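Local structure of vascular protein tyrosine phosphatase 1 (3I36) at residues D168-T174 against D186-M192; N136-I140 against Y230-P235. The protein probably removes phosphate from phosphotyrosine residues of proteins, this chain being the catalytic phosphatase domain of a receptor-type membrane protein. All coordinates share one frame; numbering follows the deposited sequence.

Contact 1 (D168-T174 against D186-M192)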
ATOM      1  N   ASP A 168      11.324  19.088   9.401  1.00 22.06           N
ATOM      2  CA  ASP A 168      12.616  18.710   9.982  1.00 22.95           C
ATOM      3  C   ASP A 168      13.297  17.610   9.194  1.00 19.26           C
ATOM      4  O   ASP A 168      14.430  17.228   9.497  1.00 22.31           O
ATOM      5  CB  ASP A 168      12.444  18.227  11.420  1.00 33.30           C
ATOM      6  CG  ASP A 168      12.034  19.327  12.358  1.00 36.57           C
ATOM      7  OD1 ASP A 168      12.479  20.477  12.159  1.00 32.76           O
ATOM      8  OD2 ASP A 168      11.271  19.031  13.300  1.00 42.92           O
ATOM      9  N   ILE A 169      12.604  17.077   8.199  1.00 20.04           N
ATOM     10  CA  ILE A 169      13.146  15.952   7.469  1.00 19.54           C
ATOM     11  C   ILE A 169      13.759  16.403   6.155  1.00 27.02           C
ATOM     12  O   ILE A 169      13.108  17.063   5.341  1.00 28.46           O
ATOM     13  CB  ILE A 169      12.085  14.894   7.194  1.00 18.32           C
ATOM     14  CG1 ILE A 169      11.449  14.444   8.513  1.00 18.15           C
ATOM     15  CG2 ILE A 169      12.715  13.710   6.443  1.00 19.72           C
ATOM     16  CD1 ILE A 169      12.469  13.937   9.532  1.00 18.28           C
ATOM     17  N   THR A 170      15.021  16.062   5.949  1.00 17.62           N
ATOM     18  CA  THR A 170      15.655  16.418   4.691  1.00 20.20           C
ATOM     19  C   THR A 170      15.889  15.166   3.877  1.00 21.78           C
ATOM     20  O   THR A 170      16.322  14.136   4.393  1.00 26.57           O
ATOM     21  CB  THR A 170      16.932  17.265   4.886  1.00 28.08           C
ATOM     22  OG1 THR A 170      16.545  18.597   5.257  1.00 34.82           O
ATOM     23  CG2 THR A 170      17.747  17.335   3.590  1.00 22.58           C
ATOM     24  N   VAL A 171      15.535  15.245   2.603  1.00 18.75           N
ATOM     25  CA  VAL A 171      15.609  14.085   1.740  1.00 16.61           C
ATOM     26  C   VAL A 171      16.375  14.486   0.511  1.00 19.08           C
ATOM     27  O   VAL A 171      16.205  15.588  -0.014  1.00 18.12           O
ATOM     28  CB  VAL A 171      14.200  13.557   1.356  1.00 14.86           C
ATOM     29  CG1 VAL A 171      14.320  12.244   0.615  1.00 16.89           C
ATOM     30  CG2 VAL A 171      13.357  13.377   2.607  1.00 16.30           C
ATOM     31  N   ALA A 172      17.260  13.601   0.088  1.00 18.80           N
ATOM     32  CA  ALA A 172      18.034  13.813  -1.108  1.00 20.73           C
ATOM     33  C   ALA A 172      18.034  12.506  -1.860  1.00 20.38           C
ATOM     34  O   ALA A 172      18.253  11.440  -1.282  1.00 22.48           O
ATOM     35  CB  ALA A 172      19.463  14.217  -0.755  1.00 22.97           C
ATOM     36  N   MET A 173      17.792  12.578  -3.158  1.00 15.86           N
ATOM     37  CA  MET A 173      17.818  11.379  -3.955  1.00 16.80           C
ATOM     38  C   MET A 173      19.267  11.024  -4.275  1.00 22.12           C
ATOM     39  O   MET A 173      20.038  11.879  -4.696  1.00 22.01           O
ATOM     40  CB  MET A 173      17.015  11.588  -5.232  1.00 16.10           C
ATOM     41  CG  MET A 173      16.798  10.297  -5.979  1.00 19.42           C
ATOM     42  SD  MET A 173      15.847  10.571  -7.471  1.00 25.99           S
ATOM     43  CE  MET A 173      17.010  11.568  -8.388  1.00 35.98           C
ATOM     44  N   THR A 174      19.639   9.767  -4.075  1.00 19.33           N
ATOM     45  CA  THR A 174      21.014   9.353  -4.323  1.00 26.26           C
ATOM     46  C   THR A 174      21.159   8.577  -5.624  1.00 30.39           C
ATOM     47  O   THR A 174      22.235   8.531  -6.221  1.00 30.24           O
ATOM     48  CB  THR A 174      21.562   8.526  -3.166  1.00 23.56           C
ATOM     49  OG1 THR A 174      20.746   7.359  -2.985  1.00 21.76           O
ATOM     50  CG2 THR A 174      21.564   9.370  -1.893  1.00 25.60           C
ATOM     51  N   ASP A 186      16.541   5.825  -4.818  1.00 14.23           N
ATOM     52  CA  ASP A 186      17.122   5.765  -3.502  1.00 15.58           C
ATOM     53  C   ASP A 186      17.304   7.166  -2.988  1.00 16.78           C
ATOM     54  O   ASP A 186      17.688   8.076  -3.733  1.00 17.53           O
ATOM     55  CB  ASP A 186      18.451   5.026  -3.525  1.00 18.26           C
ATOM     56  CG  ASP A 186      18.270   3.535  -3.517  1.00 31.76           C
ATOM     57  OD1 ASP A 186      17.338   3.074  -2.840  1.00 34.17           O
ATOM     58  OD2 ASP A 186      19.051   2.826  -4.179  1.00 36.36           O
ATOM     59  N   PHE A 187      17.039   7.323  -1.699  1.00 18.59           N
ATOM     60  CA  PHE A 187      17.223   8.582  -1.022  1.00 20.23           C
ATOM     61  C   PHE A 187      17.977   8.353   0.267  1.00 22.03           C
ATOM     62  O   PHE A 187      18.098   7.229   0.766  1.00 15.69           O
ATOM     63  CB  PHE A 187      15.876   9.195  -0.661  1.00 20.13           C
ATOM     64  CG  PHE A 187      14.946   9.324  -1.818  1.00 20.38           C
ATOM     65  CD1 PHE A 187      14.893  10.501  -2.550  1.00 12.44           C
ATOM     66  CD2 PHE A 187      14.131   8.265  -2.184  1.00 17.39           C
ATOM     67  CE1 PHE A 187      14.040  10.615  -3.630  1.00 18.41           C
ATOM     68  CE2 PHE A 187      13.259   8.376  -3.261  1.00 18.80           C
ATOM     69  CZ  PHE A 187      13.219   9.553  -3.988  1.00 20.13           C
ATOM     70  N   VAL A 188      18.495   9.441   0.794  1.00 18.51           N
ATOM     71  CA  VAL A 188      18.924   9.469   2.166  1.00 20.72           C
ATOM     72  C   VAL A 188      17.895  10.330   2.856  1.00 20.34           C
ATOM     73  O   VAL A 188      17.564  11.413   2.380  1.00 17.86           O
ATOM     74  CB  VAL A 188      20.307  10.109   2.312  1.00 25.64           C
ATOM     75  CG1 VAL A 188      20.636  10.290   3.775  1.00 21.80           C
ATOM     76  CG2 VAL A 188      21.351   9.244   1.628  1.00 32.73           C
ATOM     77  N   VAL A 189      17.363   9.834   3.960  1.00 17.87           N
ATOM     78  CA  VAL A 189      16.413  10.608   4.729  1.00 13.93           C
ATOM     79  C   VAL A 189      17.077  10.996   6.028  1.00 20.14           C
ATOM     80  O   VAL A 189      17.585  10.149   6.751  1.00 18.78           O
ATOM     81  CB  VAL A 189      15.158   9.804   5.049  1.00 17.49           C
ATOM     82  CG1 VAL A 189      14.169  10.675   5.794  1.00 18.55           C
ATOM     83  CG2 VAL A 189      14.555   9.283   3.766  1.00 18.05           C
ATOM     84  N   LYS A 190      17.071  12.285   6.318  1.00 15.24           N
ATOM     85  CA  LYS A 190      17.737  12.780   7.501  1.00 18.79           C
ATOM     86  C   LYS A 190      16.797  13.629   8.327  1.00 19.66           C
ATOM     87  O   LYS A 190      16.046  14.454   7.805  1.00 21.84           O
ATOM     88  CB  LYS A 190      18.939  13.618   7.092  1.00 24.76           C
ATOM     89  CG  LYS A 190      19.872  13.987   8.220  1.00 31.34           C
ATOM     90  CD  LYS A 190      21.103  14.667   7.633  1.00 29.70           C
ATOM     91  CE  LYS A 190      22.189  14.887   8.663  1.00 41.11           C
ATOM     92  NZ  LYS A 190      23.396  15.477   8.006  1.00 45.46           N
ATOM     93  N   ASN A 191      16.846  13.415   9.627  1.00 17.43           N
ATOM     94  CA  ASN A 191      16.213  14.326  10.542  1.00 20.91           C
ATOM     95  C   ASN A 191      17.234  15.380  10.938  1.00 20.34           C
ATOM     96  O   ASN A 191      18.210  15.098  11.644  1.00 18.22           O
ATOM     97  CB  ASN A 191      15.694  13.583  11.764  1.00 20.51           C
ATOM     98  CG  ASN A 191      14.915  14.486  12.695  1.00 22.08           C
ATOM     99  OD1 ASN A 191      15.294  15.633  12.921  1.00 25.55           O
ATOM    100  ND2 ASN A 191      13.823  13.972  13.241  1.00 26.24           N
ATOM    101  N   MET A 192      17.010  16.600  10.468  1.00 27.11           N
ATOM    102  CA  MET A 192      17.942  17.694  10.699  1.00 32.46           C
ATOM    103  C   MET A 192      18.037  18.071  12.177  1.00 32.81           C
ATOM    104  O   MET A 192      19.057  18.589  12.625  1.00 32.61           O
ATOM    105  CB  MET A 192      17.544  18.906   9.856  1.00 35.38           C
ATOM    106  CG  MET A 192      17.601  18.638   8.361  1.00 33.09           C
ATOM    107  SD  MET A 192      19.241  18.104   7.826  1.00 59.85           S
ATOM    108  CE  MET A 192      20.113  19.677   7.827  1.00 58.03           C
TER
HETATM  109  O   HOH W   1      20.464   6.287  -0.533  1.00 28.66           O

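Contact 2 (N136-I140 against Y230-P235)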
ATOM      1  N   ASN A 136       9.858   4.837  10.840  1.00 15.23           N
ATOM      2  CA  ASN A 136      10.964   3.949  10.527  1.00 15.74           C
ATOM      3  C   ASN A 136      10.807   3.336   9.145  1.00 18.65           C
ATOM      4  O   ASN A 136      11.169   2.185   8.925  1.00 15.34           O
ATOM      5  CB  ASN A 136      11.042   2.840  11.582  1.00 19.11           C
ATOM      6  CG  ASN A 136      12.384   2.159  11.605  1.00 24.49           C
ATOM      7  OD1 ASN A 136      13.405   2.807  11.423  1.00 22.09           O
ATOM      8  ND2 ASN A 136      12.390   0.840  11.825  1.00 28.36           N
ATOM      9  N   VAL A 137      10.263   4.109   8.215  1.00 13.29           N
ATOM     10  CA  VAL A 137      10.045   3.624   6.863  1.00  9.57           C
ATOM     11  C   VAL A 137      11.337   3.672   6.066  1.00 13.01           C
ATOM     12  O   VAL A 137      11.959   4.716   5.971  1.00 12.28           O
ATOM     13  CB  VAL A 137       8.959   4.466   6.166  1.00  8.15           C
ATOM     14  CG1 VAL A 137       8.826   4.078   4.709  1.00  9.84           C
ATOM     15  CG2 VAL A 137       7.634   4.244   6.882  1.00  8.69           C
ATOM     16  N   TYR A 138      11.734   2.532   5.509  1.00  7.84           N
ATOM     17  CA  TYR A 138      12.921   2.450   4.663  1.00 11.58           C
ATOM     18  C   TYR A 138      12.501   2.196   3.219  1.00  9.54           C
ATOM     19  O   TYR A 138      13.278   2.369   2.292  1.00 12.01           O
ATOM     20  CB  TYR A 138      13.803   1.296   5.100  1.00 12.69           C
ATOM     21  CG  TYR A 138      14.729   1.625   6.241  1.00 13.94           C
ATOM     22  CD1 TYR A 138      14.235   1.912   7.498  1.00 13.45           C
ATOM     23  CD2 TYR A 138      16.095   1.629   6.057  1.00 13.98           C
ATOM     24  CE1 TYR A 138      15.100   2.204   8.557  1.00 17.54           C
ATOM     25  CE2 TYR A 138      16.960   1.918   7.092  1.00 15.61           C
ATOM     26  CZ  TYR A 138      16.461   2.199   8.337  1.00 16.49           C
ATOM     27  OH  TYR A 138      17.336   2.479   9.360  1.00 19.24           O
ATOM     28  N   ALA A 139      11.262   1.752   3.040  1.00 14.09           N
ATOM     29  CA  ALA A 139      10.773   1.434   1.706  1.00 15.81           C
ATOM     30  C   ALA A 139       9.424   2.082   1.462  1.00 11.69           C
ATOM     31  O   ALA A 139       8.513   1.977   2.278  1.00 14.11           O
ATOM     32  CB  ALA A 139      10.670  -0.081   1.508  1.00 14.69           C
ATOM     33  N   ILE A 140       9.301   2.735   0.320  1.00 11.66           N
ATOM     34  CA  ILE A 140       8.016   3.267  -0.083  1.00  8.75           C
ATOM     35  C   ILE A 140       7.659   2.555  -1.354  1.00 14.25           C
ATOM     36  O   ILE A 140       8.485   2.427  -2.250  1.00 12.21           O
ATOM     37  CB  ILE A 140       8.082   4.772  -0.374  1.00 10.90           C
ATOM     38  CG1 ILE A 140       8.219   5.554   0.940  1.00 12.59           C
ATOM     39  CG2 ILE A 140       6.839   5.221  -1.146  1.00 12.00           C
ATOM     40  CD1 ILE A 140       8.426   7.060   0.720  1.00 12.03           C
ATOM     41  N   TYR A 230      14.755  -6.009  -1.304  1.00 15.49           N
ATOM     42  CA  TYR A 230      15.288  -4.889  -0.551  1.00 13.80           C
ATOM     43  C   TYR A 230      14.933  -4.982   0.930  1.00 16.55           C
ATOM     44  O   TYR A 230      15.781  -4.749   1.785  1.00 15.33           O
ATOM     45  CB  TYR A 230      14.774  -3.576  -1.131  1.00 12.93           C
ATOM     46  CG  TYR A 230      15.175  -2.351  -0.353  1.00 17.59           C
ATOM     47  CD1 TYR A 230      16.456  -1.824  -0.459  1.00 18.87           C
ATOM     48  CD2 TYR A 230      14.252  -1.686   0.449  1.00 23.14           C
ATOM     49  CE1 TYR A 230      16.817  -0.684   0.243  1.00 20.79           C
ATOM     50  CE2 TYR A 230      14.600  -0.547   1.148  1.00 19.45           C
ATOM     51  CZ  TYR A 230      15.878  -0.051   1.043  1.00 23.29           C
ATOM     52  OH  TYR A 230      16.214   1.085   1.748  1.00 23.46           O
ATOM     53  N   MET A 231      13.680  -5.315   1.229  1.00 14.54           N
ATOM     54  CA  MET A 231      13.229  -5.398   2.618  1.00 11.75           C
ATOM     55  C   MET A 231      14.056  -6.364   3.447  1.00 16.48           C
ATOM     56  O   MET A 231      14.095  -6.256   4.666  1.00 11.95           O
ATOM     57  CB  MET A 231      11.749  -5.772   2.682  1.00 13.25           C
ATOM     58  CG  MET A 231      10.849  -4.648   2.217  1.00 14.76           C
ATOM     59  SD  MET A 231      11.186  -3.115   3.108  1.00 19.27           S
ATOM     60  CE  MET A 231      10.733  -3.563   4.776  1.00 17.08           C
ATOM     61  N   LYS A 232      14.700  -7.324   2.793  1.00 13.90           N
ATOM     62  CA  LYS A 232      15.530  -8.284   3.522  1.00 20.13           C
ATOM     63  C   LYS A 232      16.725  -7.583   4.167  1.00 17.34           C
ATOM     64  O   LYS A 232      17.344  -8.102   5.096  1.00 17.70           O
ATOM     65  CB  LYS A 232      16.005  -9.386   2.586  1.00 20.87           C
ATOM     66  CG  LYS A 232      14.907 -10.352   2.163  1.00 16.43           C
ATOM     67  CD  LYS A 232      15.478 -11.366   1.186  1.00 20.24           C
ATOM     68  CE  LYS A 232      14.433 -12.371   0.738  1.00 27.11           C
ATOM     69  NZ  LYS A 232      15.024 -13.242  -0.317  1.00 27.43           N
ATOM     70  N   GLN A 233      17.019  -6.387   3.679  1.00 13.69           N
ATOM     71  CA  GLN A 233      18.197  -5.641   4.106  1.00 12.66           C
ATOM     72  C   GLN A 233      17.861  -4.633   5.191  1.00 13.65           C
ATOM     73  O   GLN A 233      18.734  -3.952   5.701  1.00 16.11           O
ATOM     74  CB  GLN A 233      18.763  -4.886   2.909  1.00 15.39           C
ATOM     75  CG  GLN A 233      19.069  -5.806   1.743  1.00 17.97           C
ATOM     76  CD  GLN A 233      19.575  -5.053   0.535  1.00 31.81           C
ATOM     77  OE1 GLN A 233      19.887  -3.869   0.620  1.00 32.68           O
ATOM     78  NE2 GLN A 233      19.644  -5.731  -0.601  1.00 45.72           N
ATOM     79  N   ILE A 234      16.581  -4.565   5.537  1.00 15.67           N
ATOM     80  CA  ILE A 234      16.039  -3.480   6.324  1.00 16.91           C
ATOM     81  C   ILE A 234      15.900  -3.903   7.784  1.00 15.03           C
ATOM     82  O   ILE A 234      15.673  -5.075   8.066  1.00 19.79           O
ATOM     83  CB  ILE A 234      14.689  -3.065   5.710  1.00 15.65           C
ATOM     84  CG1 ILE A 234      14.915  -2.536   4.288  1.00 18.46           C
ATOM     85  CG2 ILE A 234      13.968  -2.047   6.560  1.00 22.47           C
ATOM     86  CD1 ILE A 234      16.017  -1.505   4.185  1.00 14.18           C
ATOM     87  N   PRO A 235      16.051  -2.954   8.723  1.00 16.49           N
ATOM     88  CA  PRO A 235      15.934  -3.353  10.129  1.00 18.26           C
ATOM     89  C   PRO A 235      14.522  -3.815  10.444  1.00 23.64           C
ATOM     90  O   PRO A 235      13.608  -3.622   9.625  1.00 17.69           O
ATOM     91  CB  PRO A 235      16.201  -2.053  10.890  1.00 22.87           C
ATOM     92  CG  PRO A 235      16.791  -1.114   9.920  1.00 23.34           C
ATOM     93  CD  PRO A 235      16.293  -1.508   8.574  1.00 18.78           C
TER

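Contact 1 (D168-T174 against D186-M192)
Phe187 sets CD1 and CE1 of its ring against Met173: Phe187 CE1 is 3.5 Å from Met173 CB. The phenylalanine CG stands anti to its own carbonyl carbon (chi1 -54°), which brings CD1 up to CA of Met173. The Met173 chain, extended through chi1 and chi2, sets SD 5.0 Å from the centroid of the Phe187 ring, 44° off the normal, an oblique Met-aromatic contact. On the same face Val171 CG1 meets Phe187 CB, and Ile169 CG2 presses on Val189 CG1 at 3.4 Å, tight for two methyls. Ile169 CD1 ends against Asn191 CB. Thr170, Ala172, Val188 and Lys190 point to the other face, where Thr170 OG1 touches CG of the doubly bent Met192 at 3.3 Å. Thr174 CG2 meets Val188 CG2 nearly at right angles. Antiparallel backbone bonds tie the strands together, Thr170 and Lys190 forming one hydrogen-bonded pair and Ala172 and Val188 the next. Farther along, Thr174 N bonds Asp186 O (2.6 Å), the donor tilted 33° from the carbonyl plane, and the pairing continues through Ser175; beside it a water joins Thr174 OG1 to Phe187 O, weakly at the carbonyl. The Asp186 carboxylate turns to a salt bridge with Arg201. These are the arms of the hairpin 169-178 and 182-191, flanked by strands 164-166 and 196-205, with Trp129 and Trp133 of helix 125-134 against the Ile169, Val171 and Val189 face.

Contact 2 (N136-I140 against Y230-P235)
Tyr138 offers one ring face to Pro235, whose CD lies over the centre, 3.7 Å from the centroid of the Tyr138 ring and 11° off its normal: a CH-pi contact. Nearer the root of the same side chain, Ile234 sets CD1 3.7 Å from Tyr138 CD2, while its CG2 packs on Tyr138 CB. Ile234 reaches this ring with CG1 anti to its carbonyl carbon (chi1 -63°) and a second bend that carries CD1 back to the tyrosine. Next along, Ala139 CB touches Met231 SD at 3.5 Å and lies at the edge of the Tyr230 ring, 4.0 Å from CE2. Tyr230 OH lies 3.3 Å from Tyr138 O, a possible long hydrogen bond. With Tyr138 cut back to an alanine, Pro235 CD is likely to lose the ring face under it, and Ile234 CD1 its contact with CD2.

A type I turn from Met231 to Ile234, closed by Ile234 N to Met231 O, brings Ile234 and Pro235 round to the tyrosine. On the 136-140 side, Asn136, at positive phi, is the C-prime residue of the Schellman motif ending helix 125-134; its ND2 is hydrogen-bonded to Glu237 O. Tyr138 also stacks with His198. Thus the end of helix 218-231 and the turn after it pack on the entry to strand 139-142, within the alpha/beta catalytic domain of the tyrosine phosphatases, where helices flank a highly twisted mixed sheet.

In the fold
Contact 1 is nested along the chain inside the loop closed by contact 2, and both reach the same mixed sheet. Their centres lie 15 Å apart and their nearest atoms about 5 Å apart, without touching. Strand 196-205 bridges them: it pairs with 139-142 on one flank and 182-191 on the other, and its Arg201 holds Asp186 of contact 1 while its backbone pairs with Tyr138 of contact 2. Helix 125-134 packs on contact 1 through Trp129 and Trp133, and its C-terminal Schellman motif leads into segment 136-140 of contact 2. Neither contact lies at the active site, but strand 240-243, beside 139-142, leads directly to Cys244, probably the phosphocysteine nucleophile.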